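Local coordinates for putative sensory box/GGDEF family protein (PDB 3LID), which probably makes the second messenger c-di-GMP from GTP, as a membrane-bound diguanylate cyclase whose extracellular PDC-fold sensor domain is the part described here, at residues 135-140 with 148-153; 125-130 with 157-162; 20-25 with 187-192. All coordinates share one frame; numbering follows the deposited sequence.

How the contacts relate
The chain starts with the long helix 9-45, and contact 3 joins a turn of it, residues 20-25, to residues 187-192, closing a loop of more than 160 residues. Contacts 1 and 2 both lie inside that loop. Contact 2 returns 157-162 to the turn at 125-130, and contact 1, nested within it, pairs 135-140 with 148-153. Both use strand 150-160 of the seven-stranded sheet, contact 1 near its start and contact 2 at its far end, with centres 24 Å apart. Contact 3 ties helix 9-45 to the other sheet, which includes strands 189-195 and 260-268; it lies on the opposite side of the chain's centre from contact 2, the two centres 39 Å apart.

Contact 1: 135-140 with 148-153; sequences IELERD and LSPSLR. With PO4 (phosphate ion), chain C; EDO (1,2-ethanediol), chain H.
Two neighbouring antiparallel strands of the seven-stranded PDC sheet, 131-140 and 150-160, meet here beside a bound phosphate. Glu136 and Ser151 form a hydrogen-bonded pair, Glu136 N to Ser151 O and Ser151 N to Glu136 O both spanning 3.0 Å; Leu137 and Pro150 follow as a non-hydrogen-bonded pair, and Glu138 N then binds Ser149 O. On the apolar face, Leu137 CD2 leans over the Pro150 ring, and Ile135 CG2 runs alongside it, 3.9 Å from Pro150 CB. The opposite face of this PDC-fold sheet, on which Glu136 and Ser151 lie, carries the charged groups. The extended Arg153 side chain brings one guanidinium edge to the backbone, NH1 donating to Glu136 O at 3.0 Å from above the carbonyl plane, so this oxygen accepts two good bonds. The NE/NH2 edge of the same group grips the phosphate, which probably came from the crystallisation liquor: Arg153 NE lies 2.6 Å from its O3 and Arg153 NH2 2.9 Å from its O4, which also takes Arg139 N. Glu136 OE2 sits over one guanidinium face without an N-H directed at it and is salt-bridged to Arg116. The Glu138 chain, extended beyond CG, reaches over to 148-153, OE1 to Ser149 OG and OE2 to Ser151 OG in weak bonds, while Lys80 and Asn171 supply its stronger partners; Asn171 also binds the phosphate.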
loop_
_atom_site.group_PDB
_atom_site.type_symbol
_atom_site.label_atom_id
_atom_site.label_comp_id
_atom_site.label_asym_id
_atom_site.label_seq_id
_atom_site.Cartn_x
_atom_site.Cartn_y
_atom_site.Cartn_z
ATOM N N ILE A 135 5.724 -4.621 -0.137
ATOM C CA ILE A 135 4.615 -4.587 -1.105
ATOM C C ILE A 135 4.848 -5.598 -2.230
ATOM O O ILE A 135 5.951 -5.682 -2.767
ATOM C CB ILE A 135 4.483 -3.161 -1.680
ATOM C CG1 ILE A 135 3.960 -2.260 -0.529
ATOM C CG2 ILE A 135 3.443 -3.165 -2.836
ATOM C CD1 ILE A 135 4.105 -0.736 -0.884
ATOM N N GLU A 136 3.823 -6.423 -2.498
ATOM C CA GLU A 136 3.958 -7.560 -3.436
ATOM C C GLU A 136 2.577 -7.886 -3.944
ATOM O O GLU A 136 1.562 -7.805 -3.191
ATOM C CB GLU A 136 4.493 -8.758 -2.646
ATOM C CG GLU A 136 4.553 -10.027 -3.427
ATOM C CD GLU A 136 5.190 -11.098 -2.529
ATOM O OE1 GLU A 136 6.415 -11.085 -2.353
ATOM O OE2 GLU A 136 4.480 -11.956 -1.982
ATOM N N LEU A 137 2.523 -8.232 -5.224
ATOM C CA LEU A 137 1.189 -8.486 -5.850
ATOM C C LEU A 137 0.575 -9.751 -5.231
ATOM O O LEU A 137 1.269 -10.712 -4.895
ATOM C CB LEU A 137 1.403 -8.757 -7.349
ATOM C CG LEU A 137 1.973 -7.529 -8.068
ATOM C CD1 LEU A 137 2.365 -7.771 -9.527
ATOM C CD2 LEU A 137 0.922 -6.433 -8.042
ATOM N N GLU A 138 -0.735 -9.736 -5.115
ATOM C CA GLU A 138 -1.476 -10.955 -4.673
ATOM C C GLU A 138 -1.436 -12.107 -5.687
ATOM O O GLU A 138 -1.405 -11.864 -6.911
ATOM C CB GLU A 138 -2.892 -10.591 -4.434
ATOM C CG GLU A 138 -2.982 -9.685 -3.170
ATOM C CD GLU A 138 -4.420 -9.329 -2.744
ATOM O OE1 GLU A 138 -5.326 -9.448 -3.559
ATOM O OE2 GLU A 138 -4.699 -8.915 -1.546
ATOM N N ARG A 139 -1.445 -13.322 -5.153
ATOM C CA ARG A 139 -1.507 -14.508 -6.025
ATOM C C ARG A 139 -2.549 -15.508 -5.482
ATOM O O ARG A 139 -2.877 -15.507 -4.283
ATOM C CB ARG A 139 -0.140 -15.224 -6.028
ATOM C CG ARG A 139 0.958 -14.371 -6.772
ATOM C CD ARG A 139 2.372 -15.036 -6.808
ATOM N NE ARG A 139 3.243 -14.136 -7.598
ATOM C CZ ARG A 139 3.608 -14.241 -8.867
ATOM N NH1 ARG A 139 3.224 -15.262 -9.661
ATOM N NH2 ARG A 139 4.432 -13.275 -9.367
ATOM N N ASP A 140 -3.006 -16.383 -6.406
ATOM C CA ASP A 140 -3.921 -17.535 -6.089
ATOM C C ASP A 140 -3.206 -18.742 -6.679
ATOM O O ASP A 140 -2.990 -18.789 -7.895
ATOM C CB ASP A 140 -5.236 -17.426 -6.893
ATOM C CG ASP A 140 -6.063 -16.232 -6.579
ATOM O OD1 ASP A 140 -6.140 -15.797 -5.395
ATOM O OD2 ASP A 140 -6.772 -15.770 -7.529
ATOM N N LEU A 148 -4.228 -6.638 -11.305
ATOM C CA LEU A 148 -3.082 -6.750 -10.420
ATOM C C LEU A 148 -3.336 -6.002 -9.158
ATOM O O LEU A 148 -3.875 -4.889 -9.168
ATOM C CB LEU A 148 -1.825 -6.213 -11.088
ATOM C CG LEU A 148 -1.490 -7.017 -12.337
ATOM C CD1 LEU A 148 -0.181 -6.413 -12.983
ATOM C CD2 LEU A 148 -1.154 -8.452 -12.009
ATOM N N SER A 149 -2.889 -6.607 -8.079
ATOM C CA SER A 149 -3.254 -6.181 -6.722
ATOM C C SER A 149 -2.074 -6.075 -5.755
ATOM O O SER A 149 -1.740 -7.056 -5.041
ATOM C CB SER A 149 -4.331 -7.172 -6.217
ATOM O OG SER A 149 -4.657 -6.949 -4.851
ATOM N N PRO A 150 -1.381 -4.898 -5.724
ATOM C CA PRO A 150 -0.232 -4.734 -4.845
ATOM C C PRO A 150 -0.699 -4.608 -3.364
ATOM O O PRO A 150 -1.620 -3.780 -3.062
ATOM C CB PRO A 150 0.470 -3.408 -5.335
ATOM C CG PRO A 150 -0.712 -2.623 -5.958
ATOM C CD PRO A 150 -1.716 -3.704 -6.516
ATOM N N SER A 151 -0.162 -5.473 -2.512
ATOM C CA SER A 151 -0.603 -5.541 -1.092
ATOM C C SER A 151 0.590 -5.457 -0.201
ATOM O O SER A 151 1.652 -6.003 -0.510
ATOM C CB SER A 151 -1.249 -6.920 -0.703
ATOM O OG SER A 151 -2.536 -7.087 -1.166
ATOM N N LEU A 152 0.390 -4.752 0.931
ATOM C CA LEU A 152 1.372 -4.689 1.994
ATOM C C LEU A 152 0.788 -5.549 3.134
ATOM O O LEU A 152 -0.270 -5.253 3.686
ATOM C CB LEU A 152 1.543 -3.211 2.386
ATOM C CG LEU A 152 2.830 -2.965 3.210
ATOM C CD1 LEU A 152 3.177 -1.378 3.237
ATOM C CD2 LEU A 152 2.703 -3.547 4.581
ATOM N N ARG A 153 1.410 -6.684 3.376
ATOM C CA ARG A 153 0.751 -7.685 4.272
ATOM C C ARG A 153 1.276 -7.451 5.691
ATOM O O ARG A 153 2.474 -7.520 5.953
ATOM C CB ARG A 153 1.157 -9.116 3.809
ATOM C CG ARG A 153 0.404 -9.453 2.483
ATOM C CD ARG A 153 1.082 -10.680 1.791
ATOM N NE ARG A 153 0.487 -10.921 0.494
ATOM C CZ ARG A 153 0.826 -10.256 -0.600
ATOM N NH1 ARG A 153 1.762 -9.256 -0.530
ATOM N NH2 ARG A 153 0.216 -10.550 -1.747
HETATM P P PO4 C . -1.962 -13.297 -1.096
HETATM O O1 PO4 C . -3.416 -13.116 -1.570
HETATM O O2 PO4 C . -1.940 -14.738 -0.567
HETATM O O3 PO4 C . -1.608 -12.362 0.025
HETATM O O4 PO4 C . -0.996 -13.151 -2.266
HETATM C C1 EDO H . 5.252 -5.106 -7.916
HETATM O O1 EDO H . 5.998 -3.911 -8.380
HETATM C C2 EDO H . 4.561 -4.747 -6.615
HETATM O O2 EDO H . 5.554 -4.595 -5.589
HETATM O O HOH W 1 -1.975 -9.267 -8.204
#

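Contact 2: 125-130 with 157-162; sequences LDNEQI and PISVND
Pro157, Glu128 and Asn127 carry most of this contact, in which a type II turn from Asp126 to Gln129, between helix 117-124 and strand 131-140, packs against the end of strand 150-160. The Pro157 ring projects into the loop: CG lies 3.3 Å from Asp126 O and 3.7 Å from Leu125 CB, whose side chain crosses the ring at about a right angle, and Pro157 CD comes 3.2 Å from Gln129 O. On the backbone, Pro157 O accepts Glu128 N at 2.8 Å, the donor standing above the carbonyl plane. Glu128 occupies the third position of the turn with a positive phi of 76°, and its CB points away from the strand. A bend at chi2 (68°) brings the carboxylate back, and it grips Ser159 with both oxygens, each through its syn lone pair: Glu128 OE1 accepts Ser159 N at 2.8 Å in a nearly straight bond (167°), and Glu128 OE2 accepts a hydrogen bond from Ser159 OG at 2.6 Å. The serine hydroxyl meets it from the crowded position between its own backbone N and carbonyl carbon. Asn127, at the second turn position, lays its amide beside Ser159, ND2 being 3.6 Å from Ser159 CB; two waters link ND2 to the carboxylate and the carbonyl of Asp162, while Asn127 OD1 accepts a bond from Arg164. Held by two donors from one residue, the Glu128 carboxylate has its rotation fixed, and the pairing is consistent with a deprotonated, negatively charged group here.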
loop_
_atom_site.group_PDB
_atom_site.type_symbol
_atom_site.label_atom_id
_atom_site.label_comp_id
_atom_site.label_asym_id
_atom_site.label_seq_id
_atom_site.Cartn_x
_atom_site.Cartn_y
_atom_site.Cartn_z
ATOM N N LEU A 125 8.723 -14.808 12.942
ATOM C CA LEU A 125 8.353 -13.827 13.946
ATOM C C LEU A 125 8.106 -14.484 15.305
ATOM O O LEU A 125 7.852 -15.695 15.375
ATOM C CB LEU A 125 7.139 -13.013 13.524
ATOM C CG LEU A 125 7.296 -12.287 12.159
ATOM C CD1 LEU A 125 5.862 -11.651 11.848
ATOM C CD2 LEU A 125 8.370 -11.156 12.273
ATOM N N ASP A 126 8.184 -13.696 16.351
ATOM C CA ASP A 126 7.807 -14.192 17.688
ATOM C C ASP A 126 6.304 -14.203 17.858
ATOM O O ASP A 126 5.597 -13.520 17.152
ATOM C CB ASP A 126 8.399 -13.295 18.776
ATOM C CG ASP A 126 9.919 -13.385 18.829
ATOM O OD1 ASP A 126 10.517 -14.386 18.426
ATOM O OD2 ASP A 126 10.515 -12.416 19.279
ATOM N N ASN A 127 5.806 -14.952 18.850
ATOM C CA ASN A 127 4.371 -14.877 19.168
ATOM C C ASN A 127 3.971 -13.456 19.506
ATOM O O ASN A 127 4.652 -12.819 20.284
ATOM C CB ASN A 127 3.979 -15.807 20.353
ATOM C CG ASN A 127 4.142 -17.296 20.027
ATOM O OD1 ASN A 127 4.114 -17.686 18.877
ATOM N ND2 ASN A 127 4.202 -18.148 21.087
ATOM N N GLU A 128 2.911 -12.956 18.866
ATOM C CA GLU A 128 2.243 -11.706 19.128
ATOM C C GLU A 128 3.066 -10.541 18.573
ATOM O O GLU A 128 2.712 -9.403 18.762
ATOM C CB GLU A 128 1.906 -11.544 20.620
ATOM C CG GLU A 128 0.507 -12.045 20.974
ATOM C CD GLU A 128 0.320 -13.552 20.851
ATOM O OE1 GLU A 128 -0.719 -13.978 20.335
ATOM O OE2 GLU A 128 1.233 -14.276 21.269
ATOM N N GLN A 129 4.164 -10.861 17.885
ATOM C CA GLN A 129 4.955 -9.813 17.237
ATOM C C GLN A 129 4.295 -9.383 15.947
ATOM O O GLN A 129 4.033 -10.225 15.074
ATOM C CB GLN A 129 6.353 -10.356 16.901
ATOM C CG GLN A 129 7.227 -9.277 16.163
ATOM C CD GLN A 129 8.575 -9.767 15.747
ATOM O OE1 GLN A 129 8.976 -10.923 15.941
ATOM N NE2 GLN A 129 9.323 -8.843 15.107
ATOM N N ILE A 130 4.071 -8.080 15.779
ATOM C CA ILE A 130 3.475 -7.593 14.525
ATOM C C ILE A 130 4.581 -7.121 13.588
ATOM O O ILE A 130 5.419 -6.286 13.998
ATOM C CB ILE A 130 2.540 -6.470 14.832
ATOM C CG1 ILE A 130 1.500 -6.934 15.898
ATOM C CG2 ILE A 130 1.849 -6.043 13.528
ATOM C CD1 ILE A 130 0.461 -5.865 16.273
ATOM N N PRO A 157 1.945 -13.611 14.372
ATOM C CA PRO A 157 1.627 -14.989 14.898
ATOM C C PRO A 157 0.777 -14.817 16.171
ATOM O O PRO A 157 0.997 -13.868 16.965
ATOM C CB PRO A 157 2.985 -15.582 15.258
ATOM C CG PRO A 157 3.998 -14.635 14.462
ATOM C CD PRO A 157 3.376 -13.279 14.480
ATOM N N ILE A 158 -0.230 -15.702 16.357
ATOM C CA ILE A 158 -1.181 -15.561 17.418
ATOM C C ILE A 158 -1.038 -16.876 18.266
ATOM O O ILE A 158 -1.035 -17.952 17.708
ATOM C CB ILE A 158 -2.652 -15.506 16.920
ATOM C CG1 ILE A 158 -2.844 -14.268 15.970
ATOM C CG2 ILE A 158 -3.587 -15.357 18.216
ATOM C CD1 ILE A 158 -2.448 -12.929 16.636
ATOM N N SER A 159 -0.912 -16.687 19.573
ATOM C CA SER A 159 -0.731 -17.852 20.473
ATOM C C SER A 159 -1.827 -17.881 21.550
ATOM O O SER A 159 -2.500 -16.868 21.869
ATOM C CB SER A 159 0.655 -17.847 21.104
ATOM O OG SER A 159 0.836 -16.707 21.951
ATOM N N VAL A 160 -2.015 -19.067 22.141
ATOM C CA VAL A 160 -3.002 -19.269 23.252
ATOM C C VAL A 160 -2.189 -20.089 24.267
ATOM O O VAL A 160 -1.649 -21.155 23.878
ATOM C CB VAL A 160 -4.217 -20.075 22.816
ATOM C CG1 VAL A 160 -5.064 -20.482 24.036
ATOM C CG2 VAL A 160 -5.091 -19.266 21.854
ATOM N N ASN A 161 -2.050 -19.550 25.482
ATOM C CA ASN A 161 -1.205 -20.203 26.514
ATOM C C ASN A 161 0.171 -20.448 25.972
ATOM O O ASN A 161 0.755 -21.502 26.174
ATOM C CB ASN A 161 -1.865 -21.525 26.964
ATOM C CG ASN A 161 -3.066 -21.302 27.799
ATOM O OD1 ASN A 161 -4.218 -21.797 27.512
ATOM N ND2 ASN A 161 -2.884 -20.522 28.804
ATOM N N ASP A 162 0.708 -19.478 25.199
ATOM C CA ASP A 162 2.031 -19.623 24.625
ATOM C C ASP A 162 2.231 -20.632 23.525
ATOM O O ASP A 162 3.333 -20.817 23.094
ATOM C CB ASP A 162 3.127 -19.775 25.684
ATOM C CG ASP A 162 3.105 -18.615 26.677
ATOM O OD1 ASP A 162 3.205 -17.430 26.235
ATOM O OD2 ASP A 162 2.902 -18.865 27.900
HETATM O O HOH W 2 4.130 -16.768 23.822
HETATM O O HOH W 3 4.674 -21.250 20.297
#

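Contact 3: 20-25 with 187-192; sequences LHQLAY and RDFHIE
Gln22, on the long N-terminal helix 9-45, buries more surface than any other residue of this contact, and its side chain threads between Arg187, Phe189 and Ile191. Gln22 CB, directed at the 187-192 segment, rests 3.8 Å from Phe189 CD2 and somewhat farther from Arg187 CD. Gln22 CG is anti to the backbone N (chi1 180°), which carries it outward from the helix to Ile191 CD1 at 3.9 Å, with Phe189 CD2 nearly as close. At chi2 the chain bends (57°), and the amide turns along the helix instead of continuing outward. Gln22 OE1 thereby comes to lie 3.4 Å from Arg187 CD, against the aliphatic part of that side chain, and makes a weak hydrogen bond with Ser184 OG; NE2 turns to Thr26 OG1, one helical turn on. The amide and guanidinium planes stand 75° apart as the two side chains run antiparallel alongside one another. Arg187, extended from CG to NE, carries its guanidinium on to His21, whose CB sits over one face, 3.3 Å from Arg187 NH2. Deeper in, Leu23 CD2 touches Ile191 CD1 at 3.9 Å, and both side chains reach Leu263 of strand 260-268. Across from the helix, Asp188 and Phe189 together face Ser184 in a G1 beta bulge; Phe189 and, two residues on, Ile191 both direct their side chains at the helix, while Arg275 makes a cation-pi contact with the Phe189 ring. With Gln22 buried at the centre and Arg187 and His21 at the margin, the contact joins the long N-terminal helix to the second sheet of what is, consistent with the family, a double-PDC sensor domain.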
loop_
_atom_site.group_PDB
_atom_site.type_symbol
_atom_site.label_atom_id
_atom_site.label_comp_id
_atom_site.label_asym_id
_atom_site.label_seq_id
_atom_site.Cartn_x
_atom_site.Cartn_y
_atom_site.Cartn_z
ATOM N N LEU A 20 6.684 20.538 -3.406
ATOM C CA LEU A 20 7.304 20.121 -2.149
ATOM C C LEU A 20 6.296 20.199 -0.989
ATOM O O LEU A 20 6.331 19.344 -0.044
ATOM C CB LEU A 20 8.629 20.852 -1.879
ATOM C CG LEU A 20 9.766 20.386 -2.811
ATOM C CD1 LEU A 20 10.938 21.412 -2.601
ATOM C CD2 LEU A 20 10.260 19.036 -2.343
ATOM N N HIS A 21 5.478 21.257 -0.972
ATOM C CA HIS A 21 4.450 21.301 0.095
ATOM C C HIS A 21 3.527 20.100 -0.043
ATOM O O HIS A 21 3.105 19.517 0.962
ATOM C CB HIS A 21 3.614 22.594 0.034
ATOM C CG HIS A 21 4.422 23.806 0.385
ATOM N ND1 HIS A 21 5.155 23.870 1.548
ATOM C CD2 HIS A 21 4.636 24.975 -0.268
ATOM C CE1 HIS A 21 5.796 25.026 1.595
ATOM N NE2 HIS A 21 5.494 25.717 0.506
ATOM N N GLN A 22 3.161 19.784 -1.276
ATOM C CA GLN A 22 2.171 18.706 -1.507
ATOM C C GLN A 22 2.836 17.397 -0.980
ATOM O O GLN A 22 2.155 16.538 -0.341
ATOM C CB GLN A 22 1.906 18.506 -2.992
ATOM C CG GLN A 22 0.863 17.369 -3.279
ATOM C CD GLN A 22 -0.445 17.620 -2.589
ATOM O OE1 GLN A 22 -1.081 18.690 -2.766
ATOM N NE2 GLN A 22 -0.855 16.692 -1.700
ATOM N N LEU A 23 4.095 17.173 -1.351
ATOM C CA LEU A 23 4.776 15.920 -0.917
ATOM C C LEU A 23 4.820 15.826 0.622
ATOM O O LEU A 23 4.680 14.759 1.180
ATOM C CB LEU A 23 6.200 15.826 -1.502
ATOM C CG LEU A 23 6.179 15.638 -3.017
ATOM C CD1 LEU A 23 7.664 15.686 -3.474
ATOM C CD2 LEU A 23 5.617 14.254 -3.395
ATOM N N ALA A 24 5.049 16.951 1.325
ATOM C CA ALA A 24 5.014 16.895 2.756
ATOM C C ALA A 24 3.614 16.550 3.279
ATOM O O ALA A 24 3.510 15.799 4.266
ATOM C CB ALA A 24 5.521 18.301 3.358
ATOM N N TYR A 25 2.585 17.156 2.683
ATOM C CA TYR A 25 1.199 16.892 3.036
ATOM C C TYR A 25 0.878 15.363 2.901
ATOM O O TYR A 25 0.310 14.731 3.833
ATOM C CB TYR A 25 0.332 17.647 2.086
ATOM C CG TYR A 25 -1.150 17.551 2.345
ATOM C CD1 TYR A 25 -1.818 18.605 2.976
ATOM C CD2 TYR A 25 -1.903 16.472 1.909
ATOM C CE1 TYR A 25 -3.220 18.541 3.191
ATOM C CE2 TYR A 25 -3.262 16.410 2.107
ATOM C CZ TYR A 25 -3.908 17.435 2.751
ATOM O OH TYR A 25 -5.281 17.359 2.931
ATOM N N ARG A 187 -4.179 21.478 -5.227
ATOM C CA ARG A 187 -2.952 21.815 -5.969
ATOM C C ARG A 187 -2.849 21.175 -7.355
ATOM O O ARG A 187 -1.937 21.503 -8.079
ATOM C CB ARG A 187 -1.685 21.514 -5.164
ATOM C CG ARG A 187 -1.593 22.244 -3.854
ATOM C CD ARG A 187 -0.197 21.987 -3.232
ATOM N NE ARG A 187 0.060 22.516 -1.880
ATOM C CZ ARG A 187 0.497 23.753 -1.678
ATOM N NH1 ARG A 187 0.649 24.590 -2.717
ATOM N NH2 ARG A 187 0.750 24.193 -0.476
ATOM N N ASP A 188 -3.779 20.277 -7.689
ATOM C CA ASP A 188 -3.809 19.557 -8.966
ATOM C C ASP A 188 -2.473 18.896 -9.213
ATOM O O ASP A 188 -1.853 19.087 -10.258
ATOM C CB ASP A 188 -4.214 20.488 -10.139
ATOM C CG ASP A 188 -4.336 19.754 -11.465
ATOM O OD1 ASP A 188 -4.877 18.632 -11.457
ATOM O OD2 ASP A 188 -3.905 20.285 -12.530
ATOM N N PHE A 189 -2.022 18.078 -8.264
ATOM C CA PHE A 189 -0.859 17.295 -8.510
ATOM C C PHE A 189 -1.192 15.766 -8.365
ATOM O O PHE A 189 -1.967 15.409 -7.481
ATOM C CB PHE A 189 0.167 17.564 -7.423
ATOM C CG PHE A 189 0.938 18.833 -7.582
ATOM C CD1 PHE A 189 1.567 19.152 -8.786
ATOM C CD2 PHE A 189 1.082 19.679 -6.487
ATOM C CE1 PHE A 189 2.364 20.340 -8.865
ATOM C CE2 PHE A 189 1.862 20.886 -6.583
ATOM C CZ PHE A 189 2.503 21.172 -7.741
ATOM N N HIS A 190 -0.547 14.961 -9.192
ATOM C CA HIS A 190 -0.569 13.477 -9.043
ATOM C C HIS A 190 0.707 12.987 -8.406
ATOM O O HIS A 190 1.788 13.261 -8.898
ATOM C CB HIS A 190 -0.759 12.825 -10.371
ATOM C CG HIS A 190 -2.117 13.071 -10.978
ATOM N ND1 HIS A 190 -3.205 12.248 -10.734
ATOM C CD2 HIS A 190 -2.563 14.049 -11.815
ATOM C CE1 HIS A 190 -4.258 12.695 -11.416
ATOM N NE2 HIS A 190 -3.898 13.795 -12.064
ATOM N N ILE A 191 0.599 12.228 -7.308
ATOM C CA ILE A 191 1.832 11.741 -6.730
ATOM C C ILE A 191 2.010 10.315 -7.206
ATOM O O ILE A 191 1.056 9.544 -7.147
ATOM C CB ILE A 191 1.796 11.844 -5.200
ATOM C CG1 ILE A 191 1.723 13.311 -4.794
ATOM C CG2 ILE A 191 2.985 10.990 -4.516
ATOM C CD1 ILE A 191 1.736 13.540 -3.363
ATOM N N GLU A 192 3.171 9.975 -7.697
ATOM C CA GLU A 192 3.470 8.607 -8.102
ATOM C C GLU A 192 4.238 7.978 -6.947
ATOM O O GLU A 192 4.950 8.680 -6.194
ATOM C CB GLU A 192 4.347 8.589 -9.387
ATOM C CG GLU A 192 3.516 8.997 -10.596
ATOM C CD GLU A 192 4.354 9.190 -11.853
ATOM O OE1 GLU A 192 5.213 10.085 -11.834
ATOM O OE2 GLU A 192 4.160 8.454 -12.835
#